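Local coordinates for minor fimbrium tip subunit Mfa3 (Porphyromonas gingivalis ATCC 33277, PDB 5NF4), which forms part of the tip of the minor fimbriae, filaments that mediate biofilm formation and adhesion to host cells and other oral bacteria, at residues A[149-159]-A[248-256]. Numbering follows the deposited sequence.
Sequences HYHNATNNNGF and QWLGYMPEA
With CG anti to the carbonyl carbon in both residues (chi1 -66° in Phe159, -50° in Tyr252), the two rings meet edge to face, their planes inclined at 54°. Phe159 points CZ over the middle of the Tyr252 ring, 3.6 Å from Tyr252 CG, while Ala153 CB covers one face of Phe159 itself. At the rim of the tyrosine, His151 O lies near the ring plane, 3.3 Å from Tyr252 CE1. The backbones are joined by a single direct hydrogen bond, Tyr252 N to Tyr150 O at 3.0 Å. Tyr150 O also accepts from a water that donates to Leu250 O, so Tyr150 O ties the loop to the strand at Tyr252 directly and at Leu250 through the water. Tyr252 O, buried here without a conventional partner, receives a CA-H...O contact from Tyr150 CA at 3.4 Å. The Tyr150 ring continues along the strand, placing CE1 3.7 Å from Pro254 CD, and its hydroxyl bonds to Asn219 O. A second water links Tyr252 OH to Ala153 N, and the same hydroxyl bonds to Glu66. The loop between strands 143-144 and 161-170 thus packs against strand 248-254, which runs antiparallel to both 180-205 and 238-242.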
ATOM      1  N   HIS A 149     -11.745   1.996  -3.248  1.00 34.24           N
ATOM      2  CA  HIS A 149     -10.350   2.280  -2.921  1.00 36.24           C
ATOM      3  C   HIS A 149      -9.414   2.352  -4.117  1.00 37.97           C
ATOM      4  O   HIS A 149      -8.285   2.804  -3.966  1.00 34.64           O
ATOM      5  CB  HIS A 149      -9.818   1.263  -1.899  1.00 33.79           C
ATOM      6  CG  HIS A 149     -10.328   1.532  -0.529  1.00 32.57           C
ATOM      7  ND1 HIS A 149     -10.428   0.564   0.449  1.00 32.24           N
ATOM      8  CD2 HIS A 149     -10.833   2.668   0.013  1.00 35.42           C
ATOM      9  CE1 HIS A 149     -10.927   1.108   1.549  1.00 33.76           C
ATOM     10  NE2 HIS A 149     -11.186   2.384   1.307  1.00 34.93           N
ATOM     11  N   TYR A 150      -9.860   1.966  -5.317  1.00 33.24           N
ATOM     12  CA  TYR A 150      -9.054   2.258  -6.495  1.00 32.65           C
ATOM     13  C   TYR A 150      -9.150   3.748  -6.866  1.00 35.65           C
ATOM     14  O   TYR A 150      -8.388   4.262  -7.714  1.00 34.18           O
ATOM     15  CB  TYR A 150      -9.494   1.375  -7.688  1.00 29.90           C
ATOM     16  CG  TYR A 150      -9.280  -0.110  -7.505  1.00 29.57           C
ATOM     17  CD1 TYR A 150      -8.085  -0.719  -7.860  1.00 31.16           C
ATOM     18  CD2 TYR A 150     -10.287  -0.925  -6.998  1.00 30.92           C
ATOM     19  CE1 TYR A 150      -7.903  -2.083  -7.671  1.00 30.28           C
ATOM     20  CE2 TYR A 150     -10.098  -2.284  -6.824  1.00 28.79           C
ATOM     21  CZ  TYR A 150      -8.908  -2.854  -7.176  1.00 28.36           C
ATOM     22  OH  TYR A 150      -8.733  -4.200  -6.987  1.00 29.21           O
ATOM     23  N   HIS A 151     -10.131   4.439  -6.282  1.00 33.68           N
ATOM     24  CA  HIS A 151     -10.346   5.839  -6.540  1.00 35.85           C
ATOM     25  C   HIS A 151      -9.951   6.752  -5.396  1.00 36.57           C
ATOM     26  O   HIS A 151      -9.381   7.813  -5.612  1.00 38.12           O
ATOM     27  CB  HIS A 151     -11.819   6.111  -6.844  1.00 40.26           C
ATOM     28  CG  HIS A 151     -12.331   5.408  -8.055  1.00 46.36           C
ATOM     29  ND1 HIS A 151     -12.024   5.814  -9.336  1.00 46.48           N
ATOM     30  CD2 HIS A 151     -13.141   4.330  -8.184  1.00 53.74           C
ATOM     31  CE1 HIS A 151     -12.630   5.019 -10.201  1.00 45.36           C
ATOM     32  NE2 HIS A 151     -13.302   4.105  -9.529  1.00 47.18           N
ATOM     33  N   ASN A 152     -10.314   6.367  -4.181  1.00 37.81           N
ATOM     34  CA  ASN A 152     -10.019   7.199  -3.012  1.00 41.14           C
ATOM     35  C   ASN A 152     -10.437   6.514  -1.741  1.00 42.28           C
ATOM     36  O   ASN A 152     -11.282   5.636  -1.748  1.00 41.90           O
ATOM     37  CB  ASN A 152     -10.724   8.572  -3.103  1.00 45.24           C
ATOM     38  CG  ASN A 152     -12.188   8.445  -3.462  1.00 58.18           C
ATOM     39  OD1 ASN A 152     -12.557   8.576  -4.623  1.00 70.33           O
ATOM     40  ND2 ASN A 152     -13.023   8.170  -2.472  1.00 57.56           N
ATOM     41  N   ALA A 153      -9.819   6.925  -0.643  1.00 41.38           N
ATOM     42  CA  ALA A 153     -10.338   6.640   0.672  1.00 41.15           C
ATOM     43  C   ALA A 153     -11.433   7.656   0.913  1.00 44.75           C
ATOM     44  O   ALA A 153     -11.465   8.693   0.258  1.00 47.66           O
ATOM     45  CB  ALA A 153      -9.240   6.739   1.737  1.00 42.24           C
ATOM     46  N   THR A 154     -12.327   7.367   1.842  1.00 48.52           N
ATOM     47  CA  THR A 154     -13.440   8.264   2.111  1.00 50.35           C
ATOM     48  C   THR A 154     -13.410   8.640   3.565  1.00 49.77           C
ATOM     49  O   THR A 154     -12.571   8.157   4.331  1.00 49.95           O
ATOM     50  CB  THR A 154     -14.778   7.618   1.806  1.00 51.14           C
ATOM     51  OG1 THR A 154     -15.000   6.576   2.761  1.00 48.44           O
ATOM     52  CG2 THR A 154     -14.795   7.042   0.380  1.00 55.11           C
ATOM     53  N   ASN A 155     -14.357   9.475   3.961  1.00 53.61           N
ATOM     54  CA  ASN A 155     -14.405   9.936   5.335  1.00 57.18           C
ATOM     55  C   ASN A 155     -14.566   8.778   6.327  1.00 53.98           C
ATOM     56  O   ASN A 155     -13.999   8.816   7.418  1.00 58.60           O
ATOM     57  CB  ASN A 155     -15.537  10.964   5.500  1.00 69.86           C
ATOM     58  CG  ASN A 155     -16.878  10.432   5.056  1.00 83.99           C
ATOM     59  OD1 ASN A 155     -16.969   9.605   4.145  1.00 89.05           O
ATOM     60  ND2 ASN A 155     -17.936  10.911   5.699  1.00 97.50           N
ATOM     61  N   ASN A 156     -15.293   7.730   5.937  1.00 55.55           N
ATOM     62  CA  ASN A 156     -15.561   6.599   6.844  1.00 53.49           C
ATOM     63  C   ASN A 156     -14.968   5.258   6.402  1.00 55.47           C
ATOM     64  O   ASN A 156     -15.170   4.232   7.060  1.00 55.14           O
ATOM     65  CB  ASN A 156     -17.063   6.440   7.015  1.00 66.25           C
ATOM     66  CG  ASN A 156     -17.717   7.717   7.493  1.00 91.53           C
ATOM     67  OD1 ASN A 156     -17.172   8.423   8.342  1.00 91.95           O
ATOM     68  ND2 ASN A 156     -18.874   8.037   6.929  1.00106.75           N
ATOM     69  N   ASN A 157     -14.234   5.255   5.300  1.00 50.63           N
ATOM     70  CA  ASN A 157     -13.670   4.006   4.785  1.00 40.91           C
ATOM     71  C   ASN A 157     -12.221   4.194   4.370  1.00 37.30           C
ATOM     72  O   ASN A 157     -11.949   4.618   3.246  1.00 40.35           O
ATOM     73  CB  ASN A 157     -14.525   3.531   3.602  1.00 43.21           C
ATOM     74  CG  ASN A 157     -14.161   2.152   3.126  1.00 46.15           C
ATOM     75  OD1 ASN A 157     -13.249   1.522   3.645  1.00 40.68           O
ATOM     76  ND2 ASN A 157     -14.881   1.676   2.114  1.00 46.57           N
ATOM     77  N   GLY A 158     -11.303   3.928   5.290  1.00 39.03           N
ATOM     78  CA  GLY A 158      -9.898   4.156   5.039  1.00 39.47           C
ATOM     79  C   GLY A 158      -9.252   2.983   4.358  1.00 34.14           C
ATOM     80  O   GLY A 158      -9.817   1.872   4.319  1.00 35.83           O
ATOM     81  N   PHE A 159      -8.041   3.204   3.847  1.00 33.83           N
ATOM     82  CA  PHE A 159      -7.237   2.137   3.235  1.00 32.16           C
ATOM     83  C   PHE A 159      -6.795   1.132   4.276  1.00 32.16           C
ATOM     84  O   PHE A 159      -6.355   1.536   5.343  1.00 32.39           O
ATOM     85  CB  PHE A 159      -5.969   2.707   2.567  1.00 33.88           C
ATOM     86  CG  PHE A 159      -6.213   3.581   1.392  1.00 34.51           C
ATOM     87  CD1 PHE A 159      -6.978   3.148   0.313  1.00 35.81           C
ATOM     88  CD2 PHE A 159      -5.603   4.817   1.320  1.00 33.94           C
ATOM     89  CE1 PHE A 159      -7.175   3.974  -0.782  1.00 34.63           C
ATOM     90  CE2 PHE A 159      -5.786   5.628   0.249  1.00 37.61           C
ATOM     91  CZ  PHE A 159      -6.585   5.204  -0.819  1.00 35.34           C
ATOM     92  N   GLN A 248      -4.150  17.345 -12.188  1.00 43.26           N
ATOM     93  CA  GLN A 248      -3.729  16.156 -11.493  1.00 43.37           C
ATOM     94  C   GLN A 248      -4.854  15.113 -11.437  1.00 44.01           C
ATOM     95  O   GLN A 248      -5.973  15.436 -11.053  1.00 43.85           O
ATOM     96  CB  GLN A 248      -3.281  16.505 -10.079  1.00 40.70           C
ATOM     97  CG  GLN A 248      -2.904  15.272  -9.250  1.00 39.70           C
ATOM     98  CD  GLN A 248      -2.564  15.638  -7.810  1.00 45.53           C
ATOM     99  OE1 GLN A 248      -3.211  16.499  -7.199  1.00 45.30           O
ATOM    100  NE2 GLN A 248      -1.539  15.005  -7.273  1.00 46.53           N
ATOM    101  N   TRP A 249      -4.521  13.882 -11.834  1.00 41.60           N
ATOM    102  CA  TRP A 249      -5.407  12.710 -11.730  1.00 40.02           C
ATOM    103  C   TRP A 249      -4.844  11.650 -10.775  1.00 38.46           C
ATOM    104  O   TRP A 249      -3.655  11.319 -10.815  1.00 38.52           O
ATOM    105  CB  TRP A 249      -5.632  12.071 -13.114  1.00 38.33           C
ATOM    106  CG  TRP A 249      -6.709  12.775 -13.943  1.00 40.12           C
ATOM    107  CD1 TRP A 249      -8.006  12.353 -14.123  1.00 46.16           C
ATOM    108  CD2 TRP A 249      -6.585  14.001 -14.687  1.00 40.07           C
ATOM    109  NE1 TRP A 249      -8.690  13.237 -14.922  1.00 45.18           N
ATOM    110  CE2 TRP A 249      -7.847  14.261 -15.280  1.00 43.31           C
ATOM    111  CE3 TRP A 249      -5.539  14.905 -14.902  1.00 43.65           C
ATOM    112  CZ2 TRP A 249      -8.080  15.367 -16.085  1.00 45.33           C
ATOM    113  CZ3 TRP A 249      -5.777  16.024 -15.695  1.00 45.81           C
ATOM    114  CH2 TRP A 249      -7.043  16.246 -16.278  1.00 49.77           C
ATOM    115  N   LEU A 250      -5.712  11.058  -9.958  1.00 37.22           N
ATOM    116  CA  LEU A 250      -5.251  10.081  -8.960  1.00 36.68           C
ATOM    117  C   LEU A 250      -5.977   8.758  -9.048  1.00 33.59           C
ATOM    118  O   LEU A 250      -7.165   8.707  -9.381  1.00 37.78           O
ATOM    119  CB  LEU A 250      -5.436  10.626  -7.533  1.00 38.00           C
ATOM    120  CG  LEU A 250      -4.661  11.873  -7.138  1.00 42.42           C
ATOM    121  CD1 LEU A 250      -5.054  12.253  -5.704  1.00 48.22           C
ATOM    122  CD2 LEU A 250      -3.144  11.655  -7.253  1.00 43.07           C
ATOM    123  N   GLY A 251      -5.243   7.709  -8.709  1.00 32.11           N
ATOM    124  CA  GLY A 251      -5.824   6.421  -8.396  1.00 33.46           C
ATOM    125  C   GLY A 251      -4.945   5.646  -7.419  1.00 33.49           C
ATOM    126  O   GLY A 251      -3.841   6.077  -7.034  1.00 34.10           O
ATOM    127  N   TYR A 252      -5.431   4.483  -7.021  1.00 31.23           N
ATOM    128  CA  TYR A 252      -4.689   3.620  -6.107  1.00 31.48           C
ATOM    129  C   TYR A 252      -4.820   2.178  -6.535  1.00 31.37           C
ATOM    130  O   TYR A 252      -5.787   1.800  -7.177  1.00 31.78           O
ATOM    131  CB  TYR A 252      -5.194   3.780  -4.657  1.00 31.77           C
ATOM    132  CG  TYR A 252      -5.285   5.210  -4.202  1.00 32.76           C
ATOM    133  CD1 TYR A 252      -6.407   5.981  -4.476  1.00 34.21           C
ATOM    134  CD2 TYR A 252      -4.238   5.812  -3.518  1.00 33.91           C
ATOM    135  CE1 TYR A 252      -6.487   7.278  -4.059  1.00 37.61           C
ATOM    136  CE2 TYR A 252      -4.329   7.110  -3.098  1.00 37.05           C
ATOM    137  CZ  TYR A 252      -5.449   7.842  -3.384  1.00 41.77           C
ATOM    138  OH  TYR A 252      -5.554   9.155  -2.993  1.00 43.76           O
ATOM    139  N   MET A 253      -3.843   1.359  -6.176  1.00 31.18           N
ATOM    140  CA  MET A 253      -3.947  -0.045  -6.491  1.00 32.72           C
ATOM    141  C   MET A 253      -3.152  -0.897  -5.508  1.00 31.14           C
ATOM    142  O   MET A 253      -2.159  -0.434  -4.927  1.00 31.37           O
ATOM    143  CB  MET A 253      -3.453  -0.355  -7.904  1.00 32.11           C
ATOM    144  CG  MET A 253      -2.025  -0.011  -8.191  1.00 36.59           C
ATOM    145  SD  MET A 253      -1.659   1.761  -8.289  1.00 34.92           S
ATOM    146  CE  MET A 253      -0.369   1.661  -9.566  1.00 31.82           C
ATOM    147  N   PRO A 254      -3.581  -2.142  -5.352  1.00 28.86           N
ATOM    148  CA  PRO A 254      -2.789  -2.975  -4.445  1.00 29.88           C
ATOM    149  C   PRO A 254      -1.400  -3.284  -4.985  1.00 31.45           C
ATOM    150  O   PRO A 254      -1.152  -3.247  -6.187  1.00 30.32           O
ATOM    151  CB  PRO A 254      -3.610  -4.243  -4.327  1.00 31.15           C
ATOM    152  CG  PRO A 254      -4.984  -3.884  -4.794  1.00 31.42           C
ATOM    153  CD  PRO A 254      -4.748  -2.874  -5.874  1.00 29.78           C
ATOM    154  N   GLU A 255      -0.489  -3.579  -4.073  1.00 28.62           N
ATOM    155  CA  GLU A 255       0.794  -4.151  -4.439  1.00 28.97           C
ATOM    156  C   GLU A 255       0.617  -5.249  -5.466  1.00 29.58           C
ATOM    157  O   GLU A 255      -0.308  -6.054  -5.366  1.00 29.46           O
ATOM    158  CB  GLU A 255       1.479  -4.694  -3.172  1.00 29.16           C
ATOM    159  CG  GLU A 255       2.813  -5.314  -3.390  1.00 33.85           C
ATOM    160  CD  GLU A 255       3.441  -5.612  -2.069  1.00 39.08           C
ATOM    161  OE1 GLU A 255       4.094  -4.699  -1.511  1.00 36.78           O
ATOM    162  OE2 GLU A 255       3.216  -6.738  -1.580  1.00 34.62           O
ATOM    163  N   ALA A 256       1.501  -5.277  -6.453  1.00 28.33           N
ATOM    164  CA  ALA A 256       1.461  -6.277  -7.495  1.00 26.82           C
ATOM    165  C   ALA A 256       2.863  -6.691  -7.861  1.00 31.96           C
ATOM    166  O   ALA A 256       3.644  -5.882  -8.370  1.00 31.98           O
ATOM    167  CB  ALA A 256       0.711  -5.744  -8.743  1.00 29.14           C
TER
HETATM  168  O   HOH W   1      -8.923   6.370  -9.609  1.00 53.15           O
HETATM  169  O   HOH W   2      -7.751   9.141  -1.063  1.00 47.88           O